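Local coordinates for STAS/SEC14 domain-containing protein (Shewanella loihica PV-4, PDB 2Q3L) that is of unknown function but has a SpoIIAA-like fold of the STAS/SEC14 kind and may associate with membranes and bind a ligand, at residues I9-E14 / P40-A45; E36-L41 / L75-K80; R102-N105 / E111-F114. All blocks are in the same frame, centred on the assembly; numbering follows the deposited sequence. Where two conformers were deposited one is given.

Overall arrangement
The three contacts illustrate how one mixed five-stranded sheet, its strands lying in the order in which they come along the chain, is dressed by helices. Contacts 1 and 2 are neighbours: their centres lie about 10 Å apart, both use helix 32-45, and they share P40 and L41; the helix segment of contact 2 (36-41) runs into that of contact 1 (40-45). Contact 1 sets that helix against outer strand 7-16, and contact 2 sets it against helix 68-81. Contact 3 follows later, its centre about 21 Å from that of contact 1 and about 19 Å from that of contact 2. Contacts 1 and 2 thus form a continuous apolar patch round helix 32-45, whereas contact 3, at the far edge strand 111-115, is built chiefly round a sodium ion.

Contact 1. Residues I9-E14 / P40-A45; sequences IAIGIE and PLLESA
I11 and I13 reach from strand 9-14 onto one face of helix 40-45, meeting L41, L42 and A45 by apolar packing; no hydrogen bond crosses between the two segments.

The apolar contacts fall into two steps. At the first, I11 divides its branches between two successive helix residues. Its methyl CG2 lies 3.8 Å from L41 CB and also brushes L41 CD1, the two side chains crossing at a slant. Its other branch runs anti to the backbone N (chi1 -176°), which carries I11 CD1 forward to the helix backbone, 4.1 Å from L42 CA and 4.2 Å from L42 CB. Two residues on, I13 makes the second step with a single atom: its CD1 sits 4.1 Å from A45 CB. Here CG1 stands beside the backbone N instead (chi1 -67°), and the small alanine lets the helix present little more than a methyl. This spacing follows from the two periodicities, alternate residues on the strand facing residues one helical turn apart.

Backbone bonds hold each partner separately. Within the helix, A45 N donates to L41 O at 2.9 Å, joining the two helix residues that mark those steps. On the strand, A10, G12 and E14 pair with K25, A23 and Y21 of strand 19-30, while I9 forms backbone bonds to the second subunit. I11 also packs on M38, and L42 on L22, extending the apolar layer beyond the two segments.

The axes of the two segments come within 9.2 Å at their closest, at an angle of 20°, nearly parallel. Such alignment of a helix over the outer hairpin of a mixed sheet belongs to the layered alpha/beta architecture of the SpoIIAA-like, STAS-type fold.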
ATOM      1  N   ILE A   9     -11.265  -4.387   0.011  1.00 47.43           N
ATOM      2  CA  ILE A   9     -12.453  -4.214  -0.813  1.00 47.70           C
ATOM      3  C   ILE A   9     -13.232  -5.494  -0.715  1.00 47.49           C
ATOM      4  O   ILE A   9     -12.678  -6.561  -0.926  1.00 47.33           O
ATOM      5  CB  ILE A   9     -12.132  -3.954  -2.286  1.00 46.00           C
ATOM      6  CG1 ILE A   9     -11.070  -2.864  -2.411  1.00 45.09           C
ATOM      7  CG2 ILE A   9     -13.370  -3.584  -3.037  1.00 50.63           C
ATOM      8  CD1 ILE A   9     -10.566  -2.626  -3.829  1.00 50.31           C
ATOM      9  N   ALA A  10     -14.503  -5.380  -0.315  1.00 50.00           N
ATOM     10  CA  ALA A  10     -15.437  -6.494  -0.328  1.00 53.15           C
ATOM     11  C   ALA A  10     -16.212  -6.314  -1.628  1.00 53.10           C
ATOM     12  O   ALA A  10     -16.630  -5.204  -1.921  1.00 51.13           O
ATOM     13  CB  ALA A  10     -16.428  -6.412   0.859  1.00 54.40           C
ATOM     14  N   ILE A  11     -16.368  -7.389  -2.394  1.00 52.49           N
ATOM     15  CA  ILE A  11     -17.161  -7.389  -3.622  1.00 50.40           C
ATOM     16  C   ILE A  11     -18.183  -8.528  -3.561  1.00 52.85           C
ATOM     17  O   ILE A  11     -17.866  -9.642  -3.139  1.00 55.50           O
ATOM     18  CB  ILE A  11     -16.300  -7.482  -4.907  1.00 51.93           C
ATOM     19  CG1 ILE A  11     -17.171  -7.389  -6.154  1.00 54.34           C
ATOM     20  CG2 ILE A  11     -15.452  -8.743  -4.969  1.00 50.75           C
ATOM     21  CD1 ILE A  11     -16.382  -7.182  -7.400  1.00 54.12           C
ATOM     22  N   GLY A  12     -19.421  -8.246  -3.938  1.00 50.26           N
ATOM     23  CA  GLY A  12     -20.422  -9.282  -3.982  1.00 48.92           C
ATOM     24  C   GLY A  12     -21.544  -8.903  -4.922  1.00 48.71           C
ATOM     25  O   GLY A  12     -21.588  -7.786  -5.393  1.00 50.41           O
ATOM     26  N   ILE A  13     -22.441  -9.843  -5.193  1.00 46.98           N
ATOM     27  CA  ILE A  13     -23.592  -9.586  -6.013  1.00 50.75           C
ATOM     28  C   ILE A  13     -24.763  -9.659  -5.054  1.00 51.03           C
ATOM     29  O   ILE A  13     -24.909 -10.650  -4.356  1.00 49.08           O
ATOM     30  CB  ILE A  13     -23.658 -10.490  -7.230  1.00 51.66           C
ATOM     31  CG1 ILE A  13     -22.470 -10.104  -8.139  1.00 53.83           C
ATOM     32  CG2 ILE A  13     -25.009 -10.282  -7.944  1.00 52.23           C
ATOM     33  CD1 ILE A  13     -22.215 -11.069  -9.282  1.00 64.15           C
ATOM     34  N   GLU A  14     -25.508  -8.547  -4.955  0.50 49.46           N
ATOM     35  CA  GLU A  14     -26.639  -8.399  -4.041  0.50 49.25           C
ATOM     36  C   GLU A  14     -27.959  -8.274  -4.819  0.50 48.74           C
ATOM     37  O   GLU A  14     -27.983  -8.094  -6.037  0.50 46.73           O
ATOM     38  CB  GLU A  14     -26.445  -7.186  -3.077  0.50 48.10           C
ATOM     39  CG  GLU A  14     -25.321  -7.352  -2.001  0.50 53.36           C
ATOM     40  CD  GLU A  14     -25.346  -6.339  -0.805  0.50 57.72           C
ATOM     41  OE1 GLU A  14     -25.746  -5.153  -0.918  0.50 50.51           O
ATOM     42  OE2 GLU A  14     -24.911  -6.749   0.286  0.50 61.91           O
ATOM     43  N   PRO A  40     -10.147 -10.715 -10.110  1.00 53.30           N
ATOM     44  CA  PRO A  40     -10.734 -11.932 -10.673  1.00 50.53           C
ATOM     45  C   PRO A  40     -12.242 -12.052 -10.432  1.00 53.33           C
ATOM     46  O   PRO A  40     -12.949 -12.483 -11.331  1.00 52.30           O
ATOM     47  CB  PRO A  40      -9.986 -13.042  -9.959  1.00 50.38           C
ATOM     48  CG  PRO A  40      -8.716 -12.412  -9.480  1.00 53.07           C
ATOM     49  CD  PRO A  40      -9.043 -11.010  -9.180  1.00 51.32           C
ATOM     50  N   LEU A  41     -12.733 -11.646  -9.264  1.00 52.27           N
ATOM     51  CA  LEU A  41     -14.184 -11.648  -9.004  1.00 54.88           C
ATOM     52  C   LEU A  41     -14.904 -10.650  -9.889  1.00 53.99           C
ATOM     53  O   LEU A  41     -15.989 -10.911 -10.401  1.00 53.54           O
ATOM     54  CB  LEU A  41     -14.460 -11.332  -7.538  1.00 53.40           C
ATOM     55  CG  LEU A  41     -14.031 -12.575  -6.738  1.00 60.74           C
ATOM     56  CD1 LEU A  41     -13.358 -12.207  -5.422  1.00 72.76           C
ATOM     57  CD2 LEU A  41     -15.177 -13.554  -6.572  1.00 60.82           C
ATOM     58  N   LEU A  42     -14.298  -9.486 -10.056  1.00 50.36           N
ATOM     59  CA  LEU A  42     -14.878  -8.498 -10.944  1.00 48.02           C
ATOM     60  C   LEU A  42     -14.913  -9.058 -12.351  1.00 49.54           C
ATOM     61  O   LEU A  42     -15.947  -8.978 -13.007  1.00 50.32           O
ATOM     62  CB  LEU A  42     -14.098  -7.213 -10.916  1.00 46.02           C
ATOM     63  CG  LEU A  42     -14.517  -6.086 -11.833  1.00 50.60           C
ATOM     64  CD1 LEU A  42     -15.939  -5.630 -11.481  1.00 48.11           C
ATOM     65  CD2 LEU A  42     -13.530  -4.975 -11.661  1.00 57.46           C
ATOM     66  N   GLU A  43     -13.797  -9.596 -12.842  1.00 49.60           N
ATOM     67  CA  GLU A  43     -13.794 -10.178 -14.185  1.00 53.50           C
ATOM     68  C   GLU A  43     -14.858 -11.327 -14.350  1.00 54.01           C
ATOM     69  O   GLU A  43     -15.488 -11.461 -15.401  1.00 51.03           O
ATOM     70  CB  GLU A  43     -12.399 -10.666 -14.504  1.00 54.03           C
ATOM     71  CG  GLU A  43     -11.430  -9.518 -14.781  1.00 62.90           C
ATOM     72  CD  GLU A  43      -9.982  -9.993 -14.878  1.00 71.17           C
ATOM     73  OE1 GLU A  43      -9.751 -11.207 -14.742  1.00 67.57           O
ATOM     74  OE2 GLU A  43      -9.072  -9.160 -15.077  1.00 75.60           O
ATOM     75  N   SER A  44     -15.064 -12.112 -13.288  1.00 52.24           N
ATOM     76  CA  SER A  44     -16.076 -13.151 -13.267  1.00 52.57           C
ATOM     77  C   SER A  44     -17.503 -12.515 -13.393  1.00 53.53           C
ATOM     78  O   SER A  44     -18.273 -12.869 -14.276  1.00 51.98           O
ATOM     79  CB  SER A  44     -15.913 -13.997 -11.996  1.00 53.20           C
ATOM     80  OG  SER A  44     -16.948 -14.932 -11.881  1.00 57.51           O
ATOM     81  N   ALA A  45     -17.803 -11.526 -12.556  1.00 52.59           N
ATOM     82  CA  ALA A  45     -19.064 -10.785 -12.592  1.00 52.80           C
ATOM     83  C   ALA A  45     -19.421 -10.200 -13.936  1.00 54.00           C
ATOM     84  O   ALA A  45     -20.572 -10.210 -14.298  1.00 55.37           O
ATOM     85  CB  ALA A  45     -19.043  -9.646 -11.547  1.00 55.32           C
TER

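Contact 2. Residues E36-L41 / L75-K80; sequences EQMTPL and LKLGLK
L77 points its forked end from helix 75-80 into the flank of helix 36-41, where M38 and T39 receive it. Both methyls of L77 meet T39, and CD1 reaches M38 as well. L77 CD1 lies 3.8 Å from T39 OG1 and 4.0 Å from M38 CE; L77 CD2 rests more loosely, 4.2 Å from T39 CG2.

T39 and L77 approach at a slant, with both branches of the threonine turned to the leucine fork. Although T39 OG1 touches a methyl here, its polar need is met elsewhere: it hydrogen-bonds to Y35 O, one turn earlier in its own helix, so the hydroxyl can face an aliphatic neighbour without leaving its polarity unanswered. In M38, a selenomethionine, CG is anti to the backbone N, and bends at chi2 (-89°) and chi3 (-91°) fold the chain over until CE comes to L77 CD1, the two side chains sliding past each other in opposing directions. The same CE also touches I9, and CG packs on I11, of strand 7-16, making M38 a link between the sheet and the interhelical seam.

An alanine in place of L77 has no branched end, so M38 CE and T39 would probably lose their partner on helix 75-80 and a gap open between the helices.

Only 111 Å² is buried between these segments, and a bound MPD molecule, probably from the crystallisation liquor, lies about 4 Å from the L77 side chain. Neighbouring helices of consecutive right-handed beta-alpha-beta crossovers, lined up on one face of the sheet, are what the SpoIIAA-like fold provides here.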
ATOM      1  N   GLU A  36      -5.704  -6.447  -6.612  1.00 48.84           N
ATOM      2  CA  GLU A  36      -5.398  -7.760  -7.100  1.00 52.40           C
ATOM      3  C   GLU A  36      -6.332  -8.847  -6.585  1.00 51.36           C
ATOM      4  O   GLU A  36      -6.686  -9.702  -7.345  1.00 51.40           O
ATOM      5  CB  GLU A  36      -3.960  -8.163  -6.731  1.00 54.00           C
ATOM      6  CG  GLU A  36      -2.944  -7.575  -7.612  1.00 57.63           C
ATOM      7  CD  GLU A  36      -1.581  -8.172  -7.342  1.00 68.22           C
ATOM      8  OE1 GLU A  36      -1.261  -8.394  -6.148  1.00 69.92           O
ATOM      9  OE2 GLU A  36      -0.837  -8.414  -8.330  1.00 79.17           O
ATOM     10  N   GLN A  37      -6.665  -8.847  -5.293  1.00 54.31           N
ATOM     11  CA  GLN A  37      -7.589  -9.830  -4.731  1.00 55.89           C
ATOM     12  C   GLN A  37      -8.998  -9.727  -5.320  1.00 55.41           C
ATOM     13  O   GLN A  37      -9.700 -10.716  -5.499  1.00 55.58           O
ATOM     14  CB  GLN A  37      -7.763  -9.651  -3.229  1.00 59.25           C
ATOM     15  CG  GLN A  37      -6.614 -10.087  -2.344  1.00 72.14           C
ATOM     16  CD  GLN A  37      -6.879  -9.748  -0.847  1.00 82.25           C
ATOM     17  OE1 GLN A  37      -8.030  -9.793  -0.356  1.00 77.48           O
ATOM     18  NE2 GLN A  37      -5.807  -9.389  -0.135  1.00 83.15           N
HETATM   19  N   MSE A  38      -9.402  -8.519  -5.619  1.00 55.11           N
HETATM   20  CA  MSE A  38     -10.765  -8.245  -6.093  1.00 53.00           C
HETATM   21  C   MSE A  38     -10.979  -8.418  -7.607  1.00 52.63           C
HETATM   22  O   MSE A  38     -12.121  -8.568  -8.076  1.00 51.12           O
HETATM   23  CB  MSE A  38     -11.106  -6.798  -5.632  1.00 50.32           C
HETATM   24  CG  MSE A  38     -12.492  -6.271  -6.008  1.00 53.45           C
HETATM   25 SE   MSE A  38     -12.424  -5.389  -7.760  0.75 54.41          SE
HETATM   26  CE  MSE A  38     -12.057  -3.546  -7.282  1.00 54.25           C
ATOM     27  N   THR A  39      -9.890  -8.319  -8.370  1.00 50.47           N
ATOM     28  CA  THR A  39      -9.989  -8.246  -9.821  1.00 52.06           C
ATOM     29  C   THR A  39     -10.584  -9.492 -10.501  1.00 55.56           C
ATOM     30  O   THR A  39     -11.420  -9.329 -11.381  1.00 53.20           O
ATOM     31  CB  THR A  39      -8.671  -7.770 -10.456  1.00 53.97           C
ATOM     32  OG1 THR A  39      -8.402  -6.428  -9.998  1.00 53.06           O
ATOM     33  CG2 THR A  39      -8.757  -7.771 -11.976  1.00 52.98           C
ATOM     34  N   PRO A  40     -10.147 -10.715 -10.110  1.00 53.30           N
ATOM     35  CA  PRO A  40     -10.734 -11.932 -10.673  1.00 50.53           C
ATOM     36  C   PRO A  40     -12.242 -12.052 -10.432  1.00 53.33           C
ATOM     37  O   PRO A  40     -12.949 -12.483 -11.331  1.00 52.30           O
ATOM     38  CB  PRO A  40      -9.986 -13.042  -9.959  1.00 50.38           C
ATOM     39  CG  PRO A  40      -8.716 -12.412  -9.480  1.00 53.07           C
ATOM     40  CD  PRO A  40      -9.043 -11.010  -9.180  1.00 51.32           C
ATOM     41  N   LEU A  41     -12.733 -11.646  -9.264  1.00 52.27           N
ATOM     42  CA  LEU A  41     -14.184 -11.648  -9.004  1.00 54.88           C
ATOM     43  C   LEU A  41     -14.904 -10.650  -9.889  1.00 53.99           C
ATOM     44  O   LEU A  41     -15.989 -10.911 -10.401  1.00 53.54           O
ATOM     45  CB  LEU A  41     -14.460 -11.332  -7.538  1.00 53.40           C
ATOM     46  CG  LEU A  41     -14.031 -12.575  -6.738  1.00 60.74           C
ATOM     47  CD1 LEU A  41     -13.358 -12.207  -5.422  1.00 72.76           C
ATOM     48  CD2 LEU A  41     -15.177 -13.554  -6.572  1.00 60.82           C
ATOM     49  N   LEU A  75      -7.976   3.195 -11.923  1.00 49.21           N
ATOM     50  CA  LEU A  75      -8.168   3.820 -13.228  1.00 46.63           C
ATOM     51  C   LEU A  75      -8.131   2.790 -14.350  1.00 46.49           C
ATOM     52  O   LEU A  75      -8.901   2.879 -15.309  1.00 48.40           O
ATOM     53  CB  LEU A  75      -7.142   4.921 -13.458  1.00 45.00           C
ATOM     54  CG  LEU A  75      -7.145   5.671 -14.786  1.00 49.67           C
ATOM     55  CD1 LEU A  75      -8.532   6.269 -15.047  1.00 56.76           C
ATOM     56  CD2 LEU A  75      -6.072   6.729 -14.714  1.00 52.52           C
ATOM     57  N   LYS A  76      -7.225   1.828 -14.224  1.00 47.66           N
ATOM     58  CA  LYS A  76      -7.098   0.707 -15.189  1.00 46.93           C
ATOM     59  C   LYS A  76      -8.385  -0.109 -15.258  1.00 48.32           C
ATOM     60  O   LYS A  76      -8.842  -0.459 -16.339  1.00 47.64           O
ATOM     61  CB  LYS A  76      -5.938  -0.160 -14.794  1.00 44.54           C
ATOM     62  CG  LYS A  76      -5.882  -1.487 -15.485  1.00 50.91           C
ATOM     63  CD  LYS A  76      -4.597  -2.228 -15.131  1.00 48.30           C
ATOM     64  CE  LYS A  76      -4.403  -3.459 -16.096  1.00 57.47           C
ATOM     65  NZ  LYS A  76      -3.002  -4.035 -16.319  1.00 48.51           N
ATOM     66  N   LEU A  77      -8.983  -0.402 -14.099  1.00 47.72           N
ATOM     67  CA  LEU A  77     -10.257  -1.088 -14.069  1.00 45.97           C
ATOM     68  C   LEU A  77     -11.341  -0.211 -14.697  1.00 43.74           C
ATOM     69  O   LEU A  77     -12.139  -0.717 -15.460  1.00 45.50           O
ATOM     70  CB  LEU A  77     -10.644  -1.554 -12.648  1.00 46.98           C
ATOM     71  CG  LEU A  77      -9.736  -2.660 -12.105  1.00 46.74           C
ATOM     72  CD1 LEU A  77     -10.138  -3.069 -10.723  1.00 51.14           C
ATOM     73  CD2 LEU A  77      -9.697  -3.862 -13.016  1.00 51.54           C
ATOM     74  N   GLY A  78     -11.353   1.096 -14.453  1.00 44.50           N
ATOM     75  CA  GLY A  78     -12.356   1.965 -15.103  1.00 44.40           C
ATOM     76  C   GLY A  78     -12.257   2.021 -16.630  1.00 44.99           C
ATOM     77  O   GLY A  78     -13.275   1.983 -17.357  1.00 44.66           O
ATOM     78  N   LEU A  79     -11.027   2.092 -17.130  1.00 45.43           N
ATOM     79  CA  LEU A  79     -10.775   2.131 -18.557  1.00 44.21           C
ATOM     80  C   LEU A  79     -11.176   0.823 -19.198  1.00 43.50           C
ATOM     81  O   LEU A  79     -11.686   0.803 -20.351  1.00 42.95           O
ATOM     82  CB  LEU A  79      -9.310   2.425 -18.816  1.00 42.40           C
ATOM     83  CG  LEU A  79      -8.895   3.877 -18.566  1.00 44.86           C
ATOM     84  CD1 LEU A  79      -7.394   3.956 -18.458  1.00 47.95           C
ATOM     85  CD2 LEU A  79      -9.409   4.770 -19.682  1.00 48.69           C
ATOM     86  N   LYS A  80     -10.997  -0.258 -18.441  1.00 44.30           N
ATOM     87  CA  LYS A  80     -11.296  -1.621 -18.962  1.00 47.77           C
ATOM     88  C   LYS A  80     -12.727  -2.047 -18.861  1.00 47.02           C
ATOM     89  O   LYS A  80     -13.207  -2.704 -19.775  1.00 47.21           O
ATOM     90  CB  LYS A  80     -10.463  -2.649 -18.265  1.00 45.83           C
ATOM     91  CG  LYS A  80      -8.957  -2.411 -18.618  1.00 59.15           C
ATOM     92  CD  LYS A  80      -8.119  -3.518 -18.037  1.00 62.34           C
ATOM     93  CE  LYS A  80      -6.786  -3.603 -18.698  1.00 65.28           C
ATOM     94  NZ  LYS A  80      -6.059  -4.730 -18.112  1.00 66.84           N
TER

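Contact 3. Residues R102-N105 / E111-F114; sequences RVAN and EFKF. With NA (sodium ion), chain C.
N105 meets the start of strand 111-114 with both ends of its side-chain amide, and each end finds a partner of matching kind. The carbonyl oxygen N105 OD1 takes a nearly straight bond (168°) from F112 N at 2.8 Å; the donor stands well above the carbonyl plane, not on a lone pair. N105 OD1 also binds the sodium ion at 2.5 Å, so it is gripped by a metal and an N-H together. The amide nitrogen N105 ND2, meanwhile, donates to E111 OE2 at 2.9 Å. That carboxylate oxygen lies in the amide plane of N105 but is itself approached from above its own plane, the two flat groups being turned 82° against each other. With CG anti to the backbone N (chi1 -170°), the N105 amide is swung across to the strand, where these bonds fix which way round it sits.

Helix 95-107 and strand 111-115 form the second half of a beta-alpha-beta unit that begins with strand 85-91, and the sodium occupies the tight connection between them. N105 O is a further ligand at 2.5 Å, giving this asparagine a chelating grip; T108 O and G110 O add to the shell, six atoms in all. Water 1 is another of them, and it donates a long bond, 3.3 Å, to E111 OE1, so the glutamate touches the site at second hand and its negative charge probably helps to balance the ion.

Beside these polar groups, A104 CB packs obliquely on the ring of F112, 4.3 Å from its CD2, while A104 O accepts a bond from T108 OG1. F112 also rests on V88 of the adjoining parallel strand.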
ATOM      1  N   ARG A 102     -19.414  13.774  -8.278  1.00 45.33           N
ATOM      2  CA  ARG A 102     -19.800  14.625  -9.401  1.00 46.87           C
ATOM      3  C   ARG A 102     -18.637  14.796 -10.373  1.00 47.51           C
ATOM      4  O   ARG A 102     -18.831  14.800 -11.595  1.00 49.46           O
ATOM      5  CB  ARG A 102     -20.335  15.970  -8.906  1.00 46.43           C
ATOM      6  CG  ARG A 102     -21.693  15.786  -8.231  1.00 53.06           C
ATOM      7  CD  ARG A 102     -22.482  17.103  -7.961  1.00 57.73           C
ATOM      8  NE  ARG A 102     -22.013  17.849  -6.798  1.00 73.96           N
ATOM      9  CZ  ARG A 102     -21.309  18.986  -6.810  1.00 80.91           C
ATOM     10  NH1 ARG A 102     -20.952  19.581  -7.951  1.00 89.09           N
ATOM     11  NH2 ARG A 102     -20.956  19.547  -5.651  1.00 67.96           N
ATOM     12  N   VAL A 103     -17.431  14.917  -9.842  1.00 47.35           N
ATOM     13  CA  VAL A 103     -16.240  14.944 -10.678  1.00 46.63           C
ATOM     14  C   VAL A 103     -16.095  13.593 -11.379  1.00 47.77           C
ATOM     15  O   VAL A 103     -15.922  13.533 -12.611  1.00 47.15           O
ATOM     16  CB  VAL A 103     -15.003  15.268  -9.852  1.00 48.76           C
ATOM     17  CG1 VAL A 103     -13.740  15.053 -10.651  1.00 50.75           C
ATOM     18  CG2 VAL A 103     -15.069  16.692  -9.354  1.00 45.33           C
ATOM     19  N   ALA A 104     -16.187  12.482 -10.642  1.00 48.31           N
ATOM     20  CA  ALA A 104     -16.106  11.173 -11.319  1.00 44.34           C
ATOM     21  C   ALA A 104     -17.171  11.016 -12.417  1.00 46.33           C
ATOM     22  O   ALA A 104     -16.929  10.368 -13.452  1.00 46.81           O
ATOM     23  CB  ALA A 104     -16.305  10.079 -10.346  1.00 46.53           C
ATOM     24  N   ASN A 105     -18.371  11.560 -12.164  1.00 45.93           N
ATOM     25  CA  ASN A 105     -19.480  11.411 -13.097  1.00 45.39           C
ATOM     26  C   ASN A 105     -19.157  12.182 -14.396  1.00 46.90           C
ATOM     27  O   ASN A 105     -19.584  11.801 -15.468  1.00 47.92           O
ATOM     28  CB  ASN A 105     -20.787  11.920 -12.497  1.00 44.85           C
ATOM     29  CG  ASN A 105     -22.016  11.552 -13.339  1.00 46.68           C
ATOM     30  OD1 ASN A 105     -22.132  10.468 -13.893  1.00 42.95           O
ATOM     31  ND2 ASN A 105     -22.902  12.466 -13.465  1.00 37.11           N
ATOM     32  N   GLU A 111     -23.656   6.588 -15.294  1.00 50.27           N
ATOM     33  CA  GLU A 111     -24.137   7.693 -14.473  1.00 50.39           C
ATOM     34  C   GLU A 111     -23.791   7.377 -13.030  1.00 47.54           C
ATOM     35  O   GLU A 111     -24.244   6.398 -12.492  1.00 47.70           O
ATOM     36  CB  GLU A 111     -25.673   7.911 -14.689  1.00 50.76           C
ATOM     37  CG  GLU A 111     -26.144   9.348 -14.478  1.00 57.31           C
ATOM     38  CD  GLU A 111     -25.496  10.348 -15.468  1.00 60.16           C
ATOM     39  OE1 GLU A 111     -25.432  10.031 -16.681  1.00 71.69           O
ATOM     40  OE2 GLU A 111     -25.067  11.447 -15.043  1.00 64.76           O
ATOM     41  N   PHE A 112     -22.949   8.197 -12.436  1.00 47.69           N
ATOM     42  CA  PHE A 112     -22.551   8.110 -11.034  1.00 46.45           C
ATOM     43  C   PHE A 112     -23.404   9.112 -10.249  1.00 46.97           C
ATOM     44  O   PHE A 112     -23.484  10.267 -10.638  1.00 45.48           O
ATOM     45  CB  PHE A 112     -21.089   8.525 -10.861  1.00 48.18           C
ATOM     46  CG  PHE A 112     -20.093   7.437 -11.171  1.00 43.86           C
ATOM     47  CD1 PHE A 112     -20.005   6.900 -12.453  1.00 44.17           C
ATOM     48  CD2 PHE A 112     -19.247   6.982 -10.195  1.00 49.42           C
ATOM     49  CE1 PHE A 112     -19.120   5.912 -12.749  1.00 45.96           C
ATOM     50  CE2 PHE A 112     -18.323   5.999 -10.484  1.00 46.84           C
ATOM     51  CZ  PHE A 112     -18.276   5.445 -11.761  1.00 49.70           C
ATOM     52  N   LYS A 113     -24.002   8.675  -9.142  1.00 46.16           N
ATOM     53  CA  LYS A 113     -24.799   9.558  -8.269  1.00 45.67           C
ATOM     54  C   LYS A 113     -24.462   9.202  -6.814  1.00 45.66           C
ATOM     55  O   LYS A 113     -24.302   8.020  -6.474  1.00 44.30           O
ATOM     56  CB  LYS A 113     -26.310   9.420  -8.554  1.00 42.89           C
ATOM     57  CG  LYS A 113     -27.215  10.489  -7.801  1.00 40.55           C
ATOM     58  CD  LYS A 113     -28.659  10.310  -8.252  1.00 48.78           C
ATOM     59  CE  LYS A 113     -29.654  11.076  -7.375  1.00 59.26           C
ATOM     60  NZ  LYS A 113     -29.283  12.500  -7.201  1.00 51.93           N
ATOM     61  N   PHE A 114     -24.341  10.234  -5.989  1.00 47.07           N
ATOM     62  CA  PHE A 114     -23.988  10.120  -4.559  1.00 48.86           C
ATOM     63  C   PHE A 114     -25.212  10.048  -3.622  1.00 49.18           C
ATOM     64  O   PHE A 114     -26.160  10.792  -3.797  1.00 47.81           O
ATOM     65  CB  PHE A 114     -23.142  11.347  -4.162  1.00 49.39           C
ATOM     66  CG  PHE A 114     -22.708  11.372  -2.695  1.00 52.62           C
ATOM     67  CD1 PHE A 114     -21.558  10.695  -2.274  1.00 49.87           C
ATOM     68  CD2 PHE A 114     -23.425  12.089  -1.754  1.00 49.02           C
ATOM     69  CE1 PHE A 114     -21.135  10.731  -0.938  1.00 50.13           C
ATOM     70  CE2 PHE A 114     -23.006  12.136  -0.407  1.00 46.78           C
ATOM     71  CZ  PHE A 114     -21.850  11.456  -0.010  1.00 52.03           C
TER
HETATM   72 NA    NA C 126     -20.645   9.553 -15.750  1.00 43.66          NA
HETATM   73  O   HOH W   1     -22.270  10.734 -17.151  1.00 41.23           O